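Local atomic coordinates of dual specificity protein phosphatase 15 (Homo sapiens, PDB entry 1YZ4), a protein that removes phosphate from phosphotyrosine, phosphoserine and phosphothreonine in proteins, and is represented here by its catalytic domain. Residues G18-A23 with H90-I95; T35-I40 with N86-S91; V58-E63 with I95-T100. The protein carries 1 engineered substitution. All coordinates share one frame; numbering follows the deposited sequence.

Interaction 1 of 3, residues G18-A23 with H90-I95. Engineered in segment 90-95: Ser91 (natural residue Cys). With BOG (octyl beta-D-glucopyranoside), chain C; SO4 (sulfate ion), chain D.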
loop_
_atom_site.group_PDB
_atom_site.type_symbol
_atom_site.label_atom_id
_atom_site.label_comp_id
_atom_site.label_asym_id
_atom_site.label_seq_id
_atom_site.Cartn_x
_atom_site.Cartn_y
_atom_site.Cartn_z
ATOM N N GLY A 18 -6.363 0.094 3.934
ATOM C CA GLY A 18 -7.322 0.558 4.919
ATOM C C GLY A 18 -7.316 2.056 5.168
ATOM O O GLY A 18 -6.529 2.797 4.585
ATOM N N ASN A 19 -8.214 2.489 6.044
ATOM C CA ASN A 19 -8.354 3.889 6.409
ATOM C C ASN A 19 -7.911 4.050 7.862
ATOM O O ASN A 19 -7.546 3.067 8.516
ATOM C CB ASN A 19 -9.811 4.309 6.270
ATOM C CG ASN A 19 -10.746 3.383 7.023
ATOM O OD1 ASN A 19 -10.520 3.070 8.200
ATOM N ND2 ASN A 19 -11.800 2.933 6.351
ATOM N N PHE A 20 -7.973 5.280 8.369
ATOM C CA PHE A 20 -7.557 5.585 9.738
ATOM C C PHE A 20 -8.291 4.770 10.803
ATOM O O PHE A 20 -7.750 4.510 11.879
ATOM C CB PHE A 20 -7.721 7.082 10.012
ATOM C CG PHE A 20 -9.124 7.495 10.363
ATOM C CD1 PHE A 20 -9.478 7.741 11.688
ATOM C CD2 PHE A 20 -10.088 7.649 9.374
ATOM C CE1 PHE A 20 -10.769 8.137 12.019
ATOM C CE2 PHE A 20 -11.383 8.044 9.696
ATOM C CZ PHE A 20 -11.724 8.290 11.018
ATOM N N ILE A 21 -9.520 4.366 10.512
ATOM C CA ILE A 21 -10.288 3.567 11.456
ATOM C C ILE A 21 -9.778 2.125 11.505
ATOM O O ILE A 21 -9.637 1.553 12.585
ATOM C CB ILE A 21 -11.792 3.596 11.101
ATOM C CG1 ILE A 21 -12.390 4.919 11.583
ATOM C CG2 ILE A 21 -12.518 2.408 11.723
ATOM C CD1 ILE A 21 -13.821 5.129 11.179
ATOM N N ASP A 22 -9.495 1.541 10.345
ATOM C CA ASP A 22 -8.983 0.171 10.304
ATOM C C ASP A 22 -7.616 0.093 10.998
ATOM O O ASP A 22 -7.294 -0.891 11.668
ATOM C CB ASP A 22 -8.833 -0.313 8.859
ATOM C CG ASP A 22 -10.122 -0.205 8.063
ATOM O OD1 ASP A 22 -11.172 -0.651 8.566
ATOM O OD2 ASP A 22 -10.079 0.317 6.928
ATOM N N ALA A 23 -6.821 1.144 10.830
ATOM C CA ALA A 23 -5.487 1.222 11.413
ATOM C C ALA A 23 -5.473 1.137 12.942
ATOM O O ALA A 23 -4.441 0.809 13.531
ATOM C CB ALA A 23 -4.812 2.512 10.963
ATOM N N HIS A 90 -2.241 2.246 4.981
ATOM C CA HIS A 90 -3.431 3.071 5.147
ATOM C C HIS A 90 -3.208 4.577 5.043
ATOM O O HIS A 90 -2.102 5.087 5.250
ATOM C CB HIS A 90 -4.081 2.761 6.497
ATOM C CG HIS A 90 -3.319 3.302 7.664
ATOM N ND1 HIS A 90 -3.430 4.611 8.082
ATOM C CD2 HIS A 90 -2.418 2.719 8.490
ATOM C CE1 HIS A 90 -2.632 4.810 9.118
ATOM N NE2 HIS A 90 -2.008 3.678 9.385
ATOM N N SER A 91 -4.293 5.270 4.707
ATOM C CA SER A 91 -4.336 6.725 4.602
ATOM C C SER A 91 -5.717 7.064 5.156
ATOM O O SER A 91 -6.606 6.205 5.165
ATOM C CB SER A 91 -4.162 7.192 3.151
ATOM O OG SER A 91 -4.705 6.264 2.229
ATOM N N PHE A 92 -5.899 8.298 5.616
ATOM C CA PHE A 92 -7.156 8.697 6.252
ATOM C C PHE A 92 -8.487 8.208 5.686
ATOM O O PHE A 92 -9.241 7.532 6.388
ATOM C CB PHE A 92 -7.237 10.220 6.409
ATOM C CG PHE A 92 -8.119 10.649 7.553
ATOM C CD1 PHE A 92 -7.681 10.517 8.871
ATOM C CD2 PHE A 92 -9.401 11.132 7.324
ATOM C CE1 PHE A 92 -8.511 10.860 9.946
ATOM C CE2 PHE A 92 -10.235 11.474 8.392
ATOM C CZ PHE A 92 -9.787 11.336 9.704
ATOM N N ALA A 93 -8.786 8.560 4.440
ATOM C CA ALA A 93 -10.049 8.172 3.819
ATOM C C ALA A 93 -10.028 6.772 3.223
ATOM O O ALA A 93 -11.079 6.205 2.913
ATOM C CB ALA A 93 -10.434 9.187 2.738
ATOM N N GLY A 94 -8.836 6.214 3.067
ATOM C CA GLY A 94 -8.730 4.892 2.485
ATOM C C GLY A 94 -9.087 4.961 1.014
ATOM O O GLY A 94 -9.593 3.993 0.447
ATOM N N ILE A 95 -8.816 6.106 0.385
ATOM C CA ILE A 95 -9.141 6.282 -1.025
ATOM C C ILE A 95 -7.984 6.376 -2.014
ATOM O O ILE A 95 -7.850 5.513 -2.891
ATOM C CB ILE A 95 -10.028 7.538 -1.259
ATOM C CG1 ILE A 95 -11.333 7.422 -0.463
ATOM C CG2 ILE A 95 -10.318 7.694 -2.763
ATOM C CD1 ILE A 95 -12.279 8.607 -0.637
HETATM C C1 BOG C . -8.673 15.085 7.463
HETATM O O1 BOG C . -9.719 16.019 7.754
HETATM C C2 BOG C . -8.543 14.922 5.922
HETATM O O2 BOG C . -9.757 14.436 5.380
HETATM C C3 BOG C . -7.411 13.939 5.610
HETATM O O3 BOG C . -7.267 13.797 4.211
HETATM C C4 BOG C . -6.121 14.492 6.204
HETATM O O4 BOG C . -5.061 13.597 5.927
HETATM C C5 BOG C . -6.284 14.665 7.740
HETATM O O5 BOG C . -7.399 15.558 7.996
HETATM C C6 BOG C . -5.013 15.258 8.346
HETATM O O6 BOG C . -5.196 15.537 9.724
HETATM C "C1'" BOG C . -10.227 15.978 9.095
HETATM C "C2'" BOG C . -11.734 16.040 8.963
HETATM C "C3'" BOG C . -12.256 14.659 8.624
HETATM C "C4'" BOG C . -13.762 14.614 8.437
HETATM C "C5'" BOG C . -14.243 13.197 8.104
HETATM C "C6'" BOG C . -13.431 12.529 7.003
HETATM C "C7'" BOG C . -13.943 11.138 6.731
HETATM C "C8'" BOG C . -13.131 10.480 5.647
HETATM S S SO4 D . -6.686 9.009 1.474
HETATM O O1 SO4 D . -6.967 9.815 2.654
HETATM O O2 SO4 D . -5.346 9.309 0.981
HETATM O O3 SO4 D . -6.777 7.602 1.799
HETATM O O4 SO4 D . -7.648 9.279 0.415
#
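Gly18 pairs with His90 in a parallel beta bridge where strand 87-91 runs into the phosphate-binding loop of the CX5R signature of protein tyrosine phosphatases. Engineered Ser91 replaces the cysteine predicted to be the phosphocysteine nucleophile, and a sulfate ion fills the loop. Gly18 O accepts a weak hydrogen bond from Ser91 N, and a residue without a side chain leaves room here for Asp22 OD2. Asn19 begins the turn with an Asx motif: its OD1 accepts from Asp22 N (2.8 Å), and Asn19 N in turn donates to Asp22 OD2. Asn19 CB meanwhile rests 3.3 Å from Phe92 O. That same carbonyl takes a straight hydrogen bond (174°) from Phe20 N at 3.3 Å. With CG between the backbone N and the carbonyl carbon (chi1 81°), the Phe20 ring lies alongside that of Phe92 in an offset stack, centroids 4.0 Å apart and planes at 7°. The glucoside C1 of octyl glucoside covers the other face of Phe92, so this flat apolar side chain is sandwiched. Ala23, small enough to approach a ring closely, sets its CB 3.4 Å above the centroid of the His90 imidazole.

Interaction 2 of 3, residues T35-I40 with N86-S91. Engineered in segment 86-91: Ser91 (natural residue Cys). With SO4 (sulfate ion), chain D.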
loop_
_atom_site.group_PDB
_atom_site.type_symbol
_atom_site.label_atom_id
_atom_site.label_comp_id
_atom_site.label_asym_id
_atom_site.label_seq_id
_atom_site.Cartn_x
_atom_site.Cartn_y
_atom_site.Cartn_z
ATOM N N THR A 35 1.331 -7.379 11.126
ATOM C CA THR A 35 2.588 -7.182 11.852
ATOM C C THR A 35 3.321 -5.928 11.397
ATOM O O THR A 35 4.257 -5.472 12.051
ATOM C CB THR A 35 3.548 -8.372 11.661
ATOM O OG1 THR A 35 3.824 -8.542 10.263
ATOM C CG2 THR A 35 2.941 -9.650 12.238
ATOM N N HIS A 36 2.900 -5.384 10.262
ATOM C CA HIS A 36 3.527 -4.189 9.712
ATOM C C HIS A 36 2.494 -3.229 9.159
ATOM O O HIS A 36 1.467 -3.638 8.622
ATOM C CB HIS A 36 4.512 -4.569 8.607
ATOM C CG HIS A 36 5.683 -5.360 9.093
ATOM N ND1 HIS A 36 5.573 -6.669 9.516
ATOM C CD2 HIS A 36 6.983 -5.018 9.258
ATOM C CE1 HIS A 36 6.755 -7.096 9.921
ATOM N NE2 HIS A 36 7.627 -6.114 9.776
ATOM N N ILE A 37 2.786 -1.945 9.281
ATOM C CA ILE A 37 1.881 -0.919 8.810
ATOM C C ILE A 37 2.659 0.243 8.235
ATOM O O ILE A 37 3.717 0.621 8.742
ATOM C CB ILE A 37 1.008 -0.349 9.960
ATOM C CG1 ILE A 37 0.087 -1.434 10.531
ATOM C CG2 ILE A 37 0.199 0.858 9.454
ATOM C CD1 ILE A 37 -0.749 -0.951 11.748
ATOM N N ILE A 38 2.132 0.797 7.157
ATOM C CA ILE A 38 2.732 1.958 6.544
ATOM C C ILE A 38 1.667 3.016 6.746
ATOM O O ILE A 38 0.543 2.865 6.268
ATOM C CB ILE A 38 2.968 1.770 5.037
ATOM C CG1 ILE A 38 4.026 0.689 4.797
ATOM C CG2 ILE A 38 3.394 3.103 4.408
ATOM C CD1 ILE A 38 4.423 0.555 3.333
ATOM N N SER A 39 1.999 4.058 7.497
ATOM C CA SER A 39 1.054 5.132 7.730
ATOM C C SER A 39 1.406 6.318 6.841
ATOM O O SER A 39 2.503 6.882 6.936
ATOM C CB SER A 39 1.080 5.562 9.196
ATOM O OG SER A 39 0.682 4.495 10.033
ATOM N N ILE A 40 0.478 6.675 5.965
ATOM C CA ILE A 40 0.655 7.805 5.071
ATOM C C ILE A 40 -0.287 8.871 5.608
ATOM O O ILE A 40 -1.450 8.955 5.207
ATOM C CB ILE A 40 0.262 7.444 3.628
ATOM C CG1 ILE A 40 0.916 6.122 3.224
ATOM C CG2 ILE A 40 0.738 8.524 2.679
ATOM C CD1 ILE A 40 0.411 5.573 1.909
ATOM N N ASN A 86 2.458 -9.537 7.834
ATOM C CA ASN A 86 1.284 -9.013 7.148
ATOM C C ASN A 86 1.328 -7.497 7.215
ATOM O O ASN A 86 1.422 -6.914 8.299
ATOM C CB ASN A 86 -0.007 -9.523 7.787
ATOM C CG ASN A 86 -0.210 -11.003 7.579
ATOM O OD1 ASN A 86 0.341 -11.823 8.307
ATOM N ND2 ASN A 86 -0.996 -11.354 6.570
ATOM N N CYS A 87 1.256 -6.856 6.054
ATOM C CA CYS A 87 1.328 -5.407 6.019
ATOM C C CYS A 87 0.045 -4.692 5.645
ATOM O O CYS A 87 -0.603 -5.022 4.649
ATOM C CB CYS A 87 2.444 -4.952 5.071
ATOM S SG CYS A 87 2.693 -3.149 5.050
ATOM N N LEU A 88 -0.311 -3.709 6.465
ATOM C CA LEU A 88 -1.488 -2.889 6.215
ATOM C C LEU A 88 -1.024 -1.494 5.813
ATOM O O LEU A 88 -0.333 -0.824 6.575
ATOM C CB LEU A 88 -2.366 -2.764 7.469
ATOM C CG LEU A 88 -3.240 -1.494 7.514
ATOM C CD1 LEU A 88 -4.336 -1.575 6.456
ATOM C CD2 LEU A 88 -3.863 -1.327 8.892
ATOM N N VAL A 89 -1.382 -1.063 4.612
ATOM C CA VAL A 89 -1.024 0.284 4.186
ATOM C C VAL A 89 -2.312 1.104 4.304
ATOM O O VAL A 89 -3.360 0.700 3.792
ATOM C CB VAL A 89 -0.522 0.319 2.722
ATOM C CG1 VAL A 89 -0.030 1.723 2.381
ATOM C CG2 VAL A 89 0.596 -0.705 2.521
ATOM N N HIS A 90 -2.241 2.246 4.981
ATOM C CA HIS A 90 -3.431 3.071 5.147
ATOM C C HIS A 90 -3.208 4.577 5.043
ATOM O O HIS A 90 -2.102 5.087 5.250
ATOM C CB HIS A 90 -4.081 2.761 6.497
ATOM C CG HIS A 90 -3.319 3.302 7.664
ATOM N ND1 HIS A 90 -3.430 4.611 8.082
ATOM C CD2 HIS A 90 -2.418 2.719 8.490
ATOM C CE1 HIS A 90 -2.632 4.810 9.118
ATOM N NE2 HIS A 90 -2.008 3.678 9.385
ATOM N N SER A 91 -4.293 5.270 4.707
ATOM C CA SER A 91 -4.336 6.725 4.602
ATOM C C SER A 91 -5.717 7.064 5.156
ATOM O O SER A 91 -6.606 6.205 5.165
ATOM C CB SER A 91 -4.162 7.192 3.151
ATOM O OG SER A 91 -4.705 6.264 2.229
HETATM S S SO4 D . -6.686 9.009 1.474
HETATM O O1 SO4 D . -6.967 9.815 2.654
HETATM O O2 SO4 D . -5.346 9.309 0.981
HETATM O O3 SO4 D . -6.777 7.602 1.799
HETATM O O4 SO4 D . -7.648 9.279 0.415
#
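The His90 imidazole receives Ser39 over one face, the Ser39 CA lying 4.1 Å from the ring centroid on the side opposite Ala23. At the ring edge, near its plane, Ile37 CG2 comes within 3.4 Å of His90 CD2. His90 NE2 donates a weak, strongly bent hydrogen bond (121°) to Ser39 OG at 2.9 Å. The imidazole suits the place by offering an N-H to the hydroxyl while its CD2 edge meets the isoleucine methyl. At the far end of the strands the His36 ring meets polar atoms at its edge: Thr35 OG1 lies in its plane, 2.7 Å from His36 ND1, with Asn86 O also close to that plane. Thr35 OG1 further accepts from Asn86 N (3.0 Å), and Asn86 O is gripped by two donors, Thr35 N on a lone pair within the carbonyl plane and His36 N from a tilted position.

From there a parallel beta ladder runs on toward Ile40 and Ser91. Leu88 N bonds to His36 O (2.8 Å), Ile38 N to Leu88 O, His90 N to Ile38 O and Ile40 N to His90 O, the strand directions diverging by 14°. Ile37 lies beside Leu88 on the His90 face. On the other face Val89 CG1 packs against Ile40 CD1 at 3.9 Å, and Cys87 SG, anti to its backbone N (chi1 -176°), reaches Ile38 CG1 at 4.1 Å; beta-branched residues fill this buried layer well.

Strand 87-91 is the middle one of the mixed sheet, and 36-40 lies between it and strand 52-56. Phe76, Ile77 and Cys80 of helix 70-82 and Ser98 and Ile101 of helix 97-110 cover the Ile38 and Val89 face, whereas Tyr53 and Met8 touch Ile37 and Leu88 on the other.

Interaction 3 of 3, residues V58-E63 with I95-T100. With BOG (octyl beta-D-glucopyranoside), chain C; SO4 (sulfate ion), chain D.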
loop_
_atom_site.group_PDB
_atom_site.type_symbol
_atom_site.label_atom_id
_atom_site.label_comp_id
_atom_site.label_asym_id
_atom_site.label_seq_id
_atom_site.Cartn_x
_atom_site.Cartn_y
_atom_site.Cartn_z
ATOM N N VAL A 58 2.679 12.442 4.020
ATOM C CA VAL A 58 2.258 13.006 2.747
ATOM C C VAL A 58 0.763 13.300 2.718
ATOM O O VAL A 58 -0.048 12.500 3.184
ATOM C CB VAL A 58 2.614 12.037 1.596
ATOM C CG1 VAL A 58 1.907 12.437 0.322
ATOM C CG2 VAL A 58 4.115 12.027 1.384
ATOM N N ALA A 59 0.413 14.454 2.163
ATOM C CA ALA A 59 -0.979 14.864 2.055
ATOM C C ALA A 59 -1.580 14.342 0.747
ATOM O O ALA A 59 -0.849 13.965 -0.172
ATOM C CB ALA A 59 -1.074 16.394 2.107
ATOM N N ASP A 60 -2.905 14.312 0.658
ATOM C CA ASP A 60 -3.544 13.848 -0.563
ATOM C C ASP A 60 -3.839 14.983 -1.539
ATOM O O ASP A 60 -4.950 15.515 -1.563
ATOM C CB ASP A 60 -4.845 13.096 -0.257
ATOM C CG ASP A 60 -5.468 12.502 -1.510
ATOM O OD1 ASP A 60 -4.679 12.171 -2.422
ATOM O OD2 ASP A 60 -6.715 12.356 -1.587
ATOM N N THR A 61 -2.831 15.367 -2.322
ATOM C CA THR A 61 -2.980 16.409 -3.336
ATOM C C THR A 61 -2.186 15.930 -4.539
ATOM O O THR A 61 -1.116 15.336 -4.393
ATOM C CB THR A 61 -2.436 17.783 -2.877
ATOM O OG1 THR A 61 -1.061 17.911 -3.251
ATOM C CG2 THR A 61 -2.561 17.931 -1.371
ATOM N N PRO A 62 -2.701 16.174 -5.750
ATOM C CA PRO A 62 -2.010 15.738 -6.967
ATOM C C PRO A 62 -0.607 16.284 -7.207
ATOM O O PRO A 62 0.116 15.770 -8.060
ATOM C CB PRO A 62 -2.998 16.109 -8.081
ATOM C CG PRO A 62 -3.777 17.252 -7.499
ATOM C CD PRO A 62 -3.982 16.830 -6.069
ATOM N N GLU A 63 -0.211 17.303 -6.453
ATOM C CA GLU A 63 1.119 17.884 -6.628
ATOM C C GLU A 63 2.193 17.225 -5.757
ATOM O O GLU A 63 3.393 17.376 -6.000
ATOM C CB GLU A 63 1.069 19.384 -6.341
ATOM C CG GLU A 63 0.230 20.155 -7.340
ATOM C CD GLU A 63 0.326 21.653 -7.145
ATOM O OE1 GLU A 63 1.462 22.178 -7.133
ATOM O OE2 GLU A 63 -0.732 22.305 -7.009
ATOM N N ILE A 95 -8.816 6.106 0.385
ATOM C CA ILE A 95 -9.141 6.282 -1.025
ATOM C C ILE A 95 -7.984 6.376 -2.014
ATOM O O ILE A 95 -7.850 5.513 -2.891
ATOM C CB ILE A 95 -10.028 7.538 -1.259
ATOM C CG1 ILE A 95 -11.333 7.422 -0.463
ATOM C CG2 ILE A 95 -10.318 7.694 -2.763
ATOM C CD1 ILE A 95 -12.279 8.607 -0.637
ATOM N N SER A 96 -7.153 7.411 -1.894
ATOM C CA SER A 96 -6.085 7.582 -2.872
ATOM C C SER A 96 -4.626 7.342 -2.487
ATOM O O SER A 96 -3.918 6.680 -3.239
ATOM C CB SER A 96 -6.208 8.962 -3.525
ATOM O OG SER A 96 -5.717 9.969 -2.679
ATOM N N ARG A 97 -4.175 7.865 -1.344
ATOM C CA ARG A 97 -2.779 7.696 -0.916
ATOM C C ARG A 97 -2.303 6.253 -0.688
ATOM O O ARG A 97 -1.284 5.834 -1.246
ATOM C CB ARG A 97 -2.505 8.520 0.348
ATOM C CG ARG A 97 -2.307 10.009 0.087
ATOM C CD ARG A 97 -2.225 10.814 1.376
ATOM N NE ARG A 97 -3.421 10.684 2.206
ATOM C CZ ARG A 97 -3.677 11.441 3.275
ATOM N NH1 ARG A 97 -2.827 12.387 3.647
ATOM N NH2 ARG A 97 -4.786 11.260 3.976
ATOM N N SER A 98 -3.019 5.498 0.138
ATOM C CA SER A 98 -2.632 4.117 0.409
ATOM C C SER A 98 -2.766 3.285 -0.864
ATOM O O SER A 98 -1.977 2.370 -1.124
ATOM C CB SER A 98 -3.523 3.525 1.510
ATOM O OG SER A 98 -4.894 3.543 1.134
ATOM N N THR A 99 -3.773 3.621 -1.656
ATOM C CA THR A 99 -4.049 2.922 -2.904
ATOM C C THR A 99 -2.891 3.063 -3.882
ATOM O O THR A 99 -2.503 2.105 -4.551
ATOM C CB THR A 99 -5.336 3.473 -3.545
ATOM O OG1 THR A 99 -6.400 3.410 -2.585
ATOM C CG2 THR A 99 -5.719 2.667 -4.764
ATOM N N THR A 100 -2.338 4.266 -3.954
ATOM C CA THR A 100 -1.225 4.563 -4.848
ATOM C C THR A 100 0.013 3.728 -4.496
ATOM O O THR A 100 0.668 3.154 -5.377
ATOM C CB THR A 100 -0.867 6.067 -4.758
ATOM O OG1 THR A 100 -2.059 6.845 -4.929
ATOM C CG2 THR A 100 0.147 6.452 -5.828
HETATM C C1 BOG C . -8.673 15.085 7.463
HETATM O O1 BOG C . -9.719 16.019 7.754
HETATM C C2 BOG C . -8.543 14.922 5.922
HETATM O O2 BOG C . -9.757 14.436 5.380
HETATM C C3 BOG C . -7.411 13.939 5.610
HETATM O O3 BOG C . -7.267 13.797 4.211
HETATM C C4 BOG C . -6.121 14.492 6.204
HETATM O O4 BOG C . -5.061 13.597 5.927
HETATM C C5 BOG C . -6.284 14.665 7.740
HETATM O O5 BOG C . -7.399 15.558 7.996
HETATM C C6 BOG C . -5.013 15.258 8.346
HETATM O O6 BOG C . -5.196 15.537 9.724
HETATM C "C1'" BOG C . -10.227 15.978 9.095
HETATM C "C2'" BOG C . -11.734 16.040 8.963
HETATM C "C3'" BOG C . -12.256 14.659 8.624
HETATM C "C4'" BOG C . -13.762 14.614 8.437
HETATM C "C5'" BOG C . -14.243 13.197 8.104
HETATM C "C6'" BOG C . -13.431 12.529 7.003
HETATM C "C7'" BOG C . -13.943 11.138 6.731
HETATM C "C8'" BOG C . -13.131 10.480 5.647
HETATM S S SO4 D . -6.686 9.009 1.474
HETATM O O1 SO4 D . -6.967 9.815 2.654
HETATM O O2 SO4 D . -5.346 9.309 0.981
HETATM O O3 SO4 D . -6.777 7.602 1.799
HETATM O O4 SO4 D . -7.648 9.279 0.415
#
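Arg97 NH1 donates to Val58 O at 2.8 Å, the direct hydrogen bond between loop 58-63 and the start of helix 97-110. The donor approaches in the carbonyl plane, on a lone pair, while the oxygen stands 20° out of the guanidinium plane. A long side chain with several N-H groups suits this place because it serves many partners at once. With the chain bent at chi3 (-59°), the guanidinium lies beside the sulfate, where Arg97 NE bonds to sulfate O2 at 2.7 Å and Arg97 NH2 to sulfate O1 at 2.9 Å. Arg97 NH2 also donates to O4 of the octyl glucoside at 3.1 Å.

Backbone amides hold the same anion: Ile95 N gives to sulfate O3, Ser96 N to O4 and Arg97 N to O2, the last two at 3.0 Å. This is the end of the CX5R signature, in which loop amides and the arginine surround a phosphate-sized group. The ion, probably from the crystallisation liquor, is thus consistent with a mimic of substrate phosphate.

In van der Waals contact, Asp60 CB lies over one face of the guanidinium, 3.7 Å above its plane and offset toward its rim. The Asp60 carboxylate extends with CG anti to the backbone N (chi1 -175°), which takes it to Ser96 OG; the modelled separations there are doubtful, but Asp60 OD1 has a clear hydrogen bond to Asn131 ND2. Phe134 of helix 132-143 packs on both Asp60 and Arg97.

Backbone oxygens at the start of helix 97-110 accept bonds from threonines one turn on. Thr99 OG1 donates to Ile95 O, and Ser96 O accepts Thr100 N and Thr100 OG1 from opposite faces of its carbonyl plane, the hydroxyl at 2.5 Å.

Overall arrangement
Following the chain from the N terminus, segment 18-23, from the last residue of strand 15-18 into the following turn, meets 90-95, so interaction 1 closes the longest loop. Interaction 2 lies within that loop, its 86-91 end overlapping the second segment of interaction 1 at His90 and Ser91. Residues 58-63 fall inside both loops, yet their partner, 95-100, comes later, so interaction 3 crosses the other two; it shares Ile95 with interaction 1. Strand 87-91 is thereby flanked in the sheet by strands 15-18 and 36-40, and the phosphate-binding loop carries it on into helix 97-110. Ser91 OG bonds to Ser98 N across that junction, and all three contacts reach the same sulfate.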